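Local coordinates for ABC transporter substrate binding protein (Ribose) (Agrobacterium vitis, PDB 4WUT) that binds D-fucose between two lobes in the crystal and probably serves as the sugar-binding component of an ABC transporter, at residues 27-32 / 58-63; 86-91 / 110-115. All coordinates share one frame; numbering follows the deposited sequence.

Interaction 1. Residues 27-32 / 58-63; sequences AVIVKT and TFQGPA. With FCB (beta-D-fucopyranose), chain E.
Val28 O accepts the backbone N of Gln60 at 2.9 Å, and the CA-H of Phe59 approaches the same oxygen. Val28 N in turn donates to Thr58 O at 2.8 Å, and Val30 N to Gln60 O. These three bonds, together with the 19° between strand directions, define parallel pairing of the strands that flank helix 36-49 in a beta-alpha-beta unit.

On the face bearing Val28 and Phe59, the ring of Phe59 packs against Val28 and Val30. Phe59 CG stands anti to the backbone N (chi1 -169°), which lays the ring along the strand so that CD1 meets Val28 CG1 at 3.5 Å while CZ reaches Val30 CG2 at 3.7 Å. Both methyl groups come at the ring obliquely, and Gln42 of helix 36-49 also touches it. On the other face, the chain of Gln60, bent at chi2, brings NE2 to 3.9 Å from Ile29 CG1, and Gln60 OE1 has a weak bond to Arg81.

Beyond the strands, Thr32 OG1 donates to Pro62 O at 3.1 Å, tilted 25° from the carbonyl plane; Asn34 N also bonds this hydroxyl. Lys31 departs from the pair as an extended chain, and its NZ donates to fucose O3 at 2.8 Å. The backbone pairing thus sets the position of the strand end, just beyond which Lys31 carries an ammonium donor, probably charged, to the sugar.

Interaction 2. Residues 86-91 / 110-115; sequences ILLAPS and VVIIDS. With FCB (beta-D-fucopyranose), chain E.
Strands 85-88 and 110-113 flank helix 97-105 in a beta-alpha-beta unit, and their parallel pairing is carried by three backbone bonds: Val111 N to Ile86 O, Leu88 N to Val111 O and Ile113 N to Leu88 O, the last at 2.9 Å. Leu87 CD1 bridges Val111 CG1 (3.7 Å) and Ile113 CG2 (3.8 Å), on the face that helix 267-282 covers through Leu278. On the opposite face Leu88 and Ile112 run alongside each other, with Leu88 CD2 and Ile112 CD1 4.1 Å apart, and Ile112 CG2 meets Pro90 CD at 3.6 Å, these two side chains being set roughly perpendicular.

Past the strand end, Asp114 turns to the sugar. With CG anti to the backbone N (chi1 175°), the carboxylate presents both oxygens to neighbouring hydroxyls: fucose O2 donates to Asp114 OD1 over 2.6 Å, and fucose O3 to Asp114 OD2 over a very short 2.5 Å. Ser115 OG also donates to Asp114 OD2 at 2.8 Å, arriving from above the carboxylate plane (42° out of it), which would limit its rotation. A binding carboxylate carried just beyond the C-terminal end of a parallel strand is typical of the sugar cleft in periplasmic binding proteins.

Interactions 1 and 2, centres about 10 Å apart, each pair the two strands of a beta-alpha-beta unit in one sheet, with helix 68-80 crossing from one pair to the other. They join through the neighbouring strands 25-29 and 85-88, where Ile29 N lies 2.8 Å from Leu87 O and Leu87 N lies 2.9 Å from Ala27 O, both probable hydrogen bonds. At the sugar end they converge on fucose O3, which is shared by Lys31 and Asp114. Ser115 OG is 2.8 Å from Lys31 NZ and hydrogen-bonded to it, linking the two ligand-binding residues; the direct ion pair between Lys31 and Asp114 is long and weak. Ser165, Arg169, Asn219 and Asp245 add hydrogen bonds to the sugar.

Interaction 1. Residues 27-32 / 58-63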
loop_
_atom_site.group_PDB
_atom_site.type_symbol
_atom_site.label_atom_id
_atom_site.label_comp_id
_atom_site.label_asym_id
_atom_site.label_seq_id
_atom_site.Cartn_x
_atom_site.Cartn_y
_atom_site.Cartn_z
ATOM N N ALA A 27 -5.950 18.993 -4.374
ATOM C CA ALA A 27 -6.864 17.885 -4.108
ATOM C C ALA A 27 -6.079 16.602 -3.892
ATOM O O ALA A 27 -5.410 16.119 -4.801
ATOM C CB ALA A 27 -7.858 17.725 -5.265
ATOM N N VAL A 28 -6.146 16.071 -2.673
ATOM C CA VAL A 28 -5.569 14.775 -2.377
ATOM C C VAL A 28 -6.666 13.731 -2.505
ATOM O O VAL A 28 -7.705 13.823 -1.831
ATOM C CB VAL A 28 -4.974 14.738 -0.969
ATOM C CG1 VAL A 28 -4.316 13.392 -0.717
ATOM C CG2 VAL A 28 -3.985 15.880 -0.784
ATOM N N ILE A 29 -6.433 12.772 -3.391
ATOM C CA ILE A 29 -7.414 11.750 -3.714
ATOM C C ILE A 29 -6.793 10.374 -3.523
ATOM O O ILE A 29 -5.815 10.006 -4.204
ATOM C CB ILE A 29 -7.953 11.924 -5.163
ATOM C CG1 ILE A 29 -8.659 13.269 -5.303
ATOM C CG2 ILE A 29 -8.894 10.756 -5.535
ATOM C CD1 ILE A 29 -9.012 13.645 -6.737
ATOM N N VAL A 30 -7.330 9.622 -2.569
ATOM C CA VAL A 30 -6.769 8.334 -2.215
ATOM C C VAL A 30 -7.760 7.208 -2.455
ATOM O O VAL A 30 -8.886 7.460 -2.885
ATOM C CB VAL A 30 -6.269 8.315 -0.750
ATOM C CG1 VAL A 30 -5.112 9.318 -0.567
ATOM C CG2 VAL A 30 -7.384 8.586 0.224
ATOM N N LYS A 31 -7.361 5.956 -2.215
ATOM C CA LYS A 31 -8.207 4.843 -2.607
ATOM C C LYS A 31 -9.453 4.664 -1.741
ATOM O O LYS A 31 -10.445 4.143 -2.205
ATOM C CB LYS A 31 -7.439 3.531 -2.618
ATOM C CG LYS A 31 -6.207 3.498 -3.543
ATOM C CD LYS A 31 -5.595 2.108 -3.525
ATOM C CE LYS A 31 -4.244 2.021 -4.216
ATOM N NZ LYS A 31 -3.742 0.631 -4.142
ATOM N N THR A 32 -9.351 5.069 -0.473
ATOM C CA THR A 32 -10.488 5.079 0.434
ATOM C C THR A 32 -10.086 5.923 1.628
ATOM O O THR A 32 -8.907 6.046 1.934
ATOM C CB THR A 32 -10.879 3.674 0.921
ATOM O OG1 THR A 32 -12.050 3.773 1.740
ATOM C CG2 THR A 32 -9.749 3.006 1.716
ATOM N N THR A 58 -7.662 19.410 0.163
ATOM C CA THR A 58 -8.833 18.615 0.449
ATOM C C THR A 58 -8.353 17.169 0.426
ATOM O O THR A 58 -7.386 16.844 -0.255
ATOM C CB THR A 58 -9.913 18.846 -0.606
ATOM O OG1 THR A 58 -9.356 18.607 -1.900
ATOM C CG2 THR A 58 -10.426 20.285 -0.535
ATOM N N PHE A 59 -9.003 16.305 1.193
ATOM C CA PHE A 59 -8.625 14.904 1.262
ATOM C C PHE A 59 -9.887 14.095 1.058
ATOM O O PHE A 59 -10.847 14.247 1.814
ATOM C CB PHE A 59 -8.027 14.588 2.635
ATOM C CG PHE A 59 -7.361 13.238 2.713
ATOM C CD1 PHE A 59 -6.061 13.074 2.253
ATOM C CD2 PHE A 59 -8.008 12.161 3.278
ATOM C CE1 PHE A 59 -5.435 11.825 2.333
ATOM C CE2 PHE A 59 -7.385 10.912 3.353
ATOM C CZ PHE A 59 -6.107 10.755 2.881
ATOM N N GLN A 60 -9.904 13.263 0.028
ATOM C CA GLN A 60 -11.117 12.555 -0.373
ATOM C C GLN A 60 -10.751 11.172 -0.895
ATOM O O GLN A 60 -9.642 10.954 -1.391
ATOM C CB GLN A 60 -11.837 13.348 -1.478
ATOM C CG GLN A 60 -11.663 14.884 -1.402
ATOM C CD GLN A 60 -11.011 15.499 -2.655
ATOM O OE1 GLN A 60 -11.678 15.688 -3.683
ATOM N NE2 GLN A 60 -9.709 15.836 -2.564
ATOM N N GLY A 61 -11.678 10.232 -0.794
ATOM C CA GLY A 61 -11.513 8.930 -1.392
ATOM C C GLY A 61 -12.844 8.227 -1.379
ATOM O O GLY A 61 -13.721 8.600 -0.567
ATOM N N PRO A 62 -13.019 7.238 -2.270
ATOM C CA PRO A 62 -14.272 6.476 -2.268
ATOM C C PRO A 62 -14.444 5.640 -1.012
ATOM O O PRO A 62 -13.593 5.640 -0.125
ATOM C CB PRO A 62 -14.140 5.566 -3.502
ATOM C CG PRO A 62 -13.168 6.278 -4.390
ATOM C CD PRO A 62 -12.184 6.916 -3.440
ATOM N N ALA A 63 -15.550 4.902 -0.952
ATOM C CA ALA A 63 -15.855 4.112 0.223
ATOM C C ALA A 63 -15.054 2.835 0.317
ATOM O O ALA A 63 -14.970 2.243 1.384
ATOM C CB ALA A 63 -17.320 3.780 0.242
HETATM C C1 FCB E . -1.068 -0.284 1.470
HETATM C C2 FCB E . -1.031 -0.178 -0.049
HETATM C C3 FCB E . -2.016 0.735 -0.540
HETATM C C4 FCB E . -3.421 0.379 0.016
HETATM C C5 FCB E . -3.243 0.288 1.557
HETATM C C6 FCB E . -4.572 -0.065 2.285
HETATM O O1 FCB E . -0.335 -1.373 1.777
HETATM O O2 FCB E . 0.292 0.323 -0.388
HETATM O O3 FCB E . -1.991 0.633 -1.987
HETATM O O4 FCB E . -3.923 -0.852 -0.563
HETATM O O5 FCB E . -2.364 -0.701 1.873
#

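Interaction 2. Residues 86-91 / 110-115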
loop_
_atom_site.group_PDB
_atom_site.type_symbol
_atom_site.label_atom_id
_atom_site.label_comp_id
_atom_site.label_asym_id
_atom_site.label_seq_id
_atom_site.Cartn_x
_atom_site.Cartn_y
_atom_site.Cartn_z
ATOM N N ILE A 86 -3.150 18.041 -8.052
ATOM C CA ILE A 86 -3.749 16.788 -7.625
ATOM C C ILE A 86 -2.668 15.848 -7.124
ATOM O O ILE A 86 -1.658 15.624 -7.793
ATOM C CB ILE A 86 -4.516 16.103 -8.778
ATOM C CG1 ILE A 86 -5.668 16.998 -9.238
ATOM C CG2 ILE A 86 -4.973 14.681 -8.354
ATOM C CD1 ILE A 86 -6.345 16.525 -10.507
ATOM N N LEU A 87 -2.872 15.330 -5.924
ATOM C CA LEU A 87 -2.057 14.260 -5.368
ATOM C C LEU A 87 -2.936 13.028 -5.385
ATOM O O LEU A 87 -3.950 12.997 -4.675
ATOM C CB LEU A 87 -1.652 14.571 -3.928
ATOM C CG LEU A 87 -0.638 13.623 -3.276
ATOM C CD1 LEU A 87 0.675 13.647 -4.078
ATOM C CD2 LEU A 87 -0.387 13.936 -1.829
ATOM N N LEU A 88 -2.563 12.022 -6.175
ATOM C CA LEU A 88 -3.446 10.883 -6.449
ATOM C C LEU A 88 -2.776 9.555 -6.127
ATOM O O LEU A 88 -1.650 9.315 -6.578
ATOM C CB LEU A 88 -3.833 10.870 -7.928
ATOM C CG LEU A 88 -4.674 9.683 -8.413
ATOM C CD1 LEU A 88 -6.047 9.610 -7.723
ATOM C CD2 LEU A 88 -4.828 9.775 -9.923
ATOM N N ALA A 89 -3.458 8.709 -5.351
ATOM C CA ALA A 89 -3.102 7.300 -5.200
ATOM C C ALA A 89 -4.114 6.500 -6.021
ATOM O O ALA A 89 -5.227 6.213 -5.545
ATOM C CB ALA A 89 -3.145 6.863 -3.755
ATOM N N PRO A 90 -3.763 6.177 -7.261
ATOM C CA PRO A 90 -4.777 5.641 -8.179
ATOM C C PRO A 90 -5.180 4.236 -7.799
ATOM O O PRO A 90 -4.318 3.395 -7.540
ATOM C CB PRO A 90 -4.075 5.647 -9.541
ATOM C CG PRO A 90 -2.642 5.606 -9.207
ATOM C CD PRO A 90 -2.478 6.397 -7.945
ATOM N N SER A 91 -6.489 3.961 -7.795
ATOM C CA SER A 91 -6.989 2.651 -7.407
ATOM C C SER A 91 -6.787 1.588 -8.496
ATOM O O SER A 91 -6.910 0.387 -8.218
ATOM C CB SER A 91 -8.452 2.743 -7.021
ATOM O OG SER A 91 -8.582 3.598 -5.899
ATOM N N VAL A 110 0.162 16.940 -11.461
ATOM C CA VAL A 110 -0.281 15.716 -10.820
ATOM C C VAL A 110 0.947 14.979 -10.277
ATOM O O VAL A 110 1.940 14.795 -10.975
ATOM C CB VAL A 110 -1.029 14.794 -11.799
ATOM C CG1 VAL A 110 -1.330 13.458 -11.144
ATOM C CG2 VAL A 110 -2.337 15.447 -12.290
ATOM N N VAL A 111 0.884 14.589 -9.012
ATOM C CA VAL A 111 1.886 13.709 -8.440
ATOM C C VAL A 111 1.152 12.439 -8.010
ATOM O O VAL A 111 0.060 12.508 -7.450
ATOM C CB VAL A 111 2.593 14.388 -7.270
ATOM C CG1 VAL A 111 3.439 13.393 -6.486
ATOM C CG2 VAL A 111 3.433 15.542 -7.787
ATOM N N ILE A 112 1.741 11.291 -8.340
ATOM C CA ILE A 112 1.206 9.976 -8.009
ATOM C C ILE A 112 1.904 9.412 -6.781
ATOM O O ILE A 112 3.148 9.469 -6.675
ATOM C CB ILE A 112 1.368 9.005 -9.196
ATOM C CG1 ILE A 112 0.713 9.593 -10.460
ATOM C CG2 ILE A 112 0.828 7.630 -8.870
ATOM C CD1 ILE A 112 -0.781 9.755 -10.391
ATOM N N ILE A 113 1.114 8.910 -5.834
ATOM C CA ILE A 113 1.668 8.243 -4.666
ATOM C C ILE A 113 1.192 6.803 -4.558
ATOM O O ILE A 113 0.096 6.458 -5.039
ATOM C CB ILE A 113 1.365 9.003 -3.367
ATOM C CG1 ILE A 113 -0.139 9.254 -3.236
ATOM C CG2 ILE A 113 2.168 10.294 -3.305
ATOM C CD1 ILE A 113 -0.565 9.619 -1.836
ATOM N N ASP A 114 2.066 5.967 -4.001
ATOM C CA ASP A 114 1.733 4.632 -3.506
ATOM C C ASP A 114 1.568 3.556 -4.570
ATOM O O ASP A 114 2.192 2.494 -4.496
ATOM C CB ASP A 114 0.485 4.657 -2.624
ATOM C CG ASP A 114 0.075 3.281 -2.204
ATOM O OD1 ASP A 114 0.745 2.708 -1.311
ATOM O OD2 ASP A 114 -0.896 2.721 -2.781
ATOM N N SER A 115 0.714 3.822 -5.554
ATOM C CA SER A 115 0.321 2.820 -6.534
ATOM C C SER A 115 0.564 3.392 -7.918
ATOM O O SER A 115 0.119 4.494 -8.236
ATOM C CB SER A 115 -1.160 2.493 -6.389
ATOM O OG SER A 115 -1.378 1.621 -5.315
HETATM C C1 FCB E . -1.068 -0.284 1.470
HETATM C C2 FCB E . -1.031 -0.178 -0.049
HETATM C C3 FCB E . -2.016 0.735 -0.540
HETATM C C4 FCB E . -3.421 0.379 0.016
HETATM C C5 FCB E . -3.243 0.288 1.557
HETATM C C6 FCB E . -4.572 -0.065 2.285
HETATM O O1 FCB E . -0.335 -1.373 1.777
HETATM O O2 FCB E . 0.292 0.323 -0.388
HETATM O O3 FCB E . -1.991 0.633 -1.987
HETATM O O4 FCB E . -3.923 -0.852 -0.563
HETATM O O5 FCB E . -2.364 -0.701 1.873
#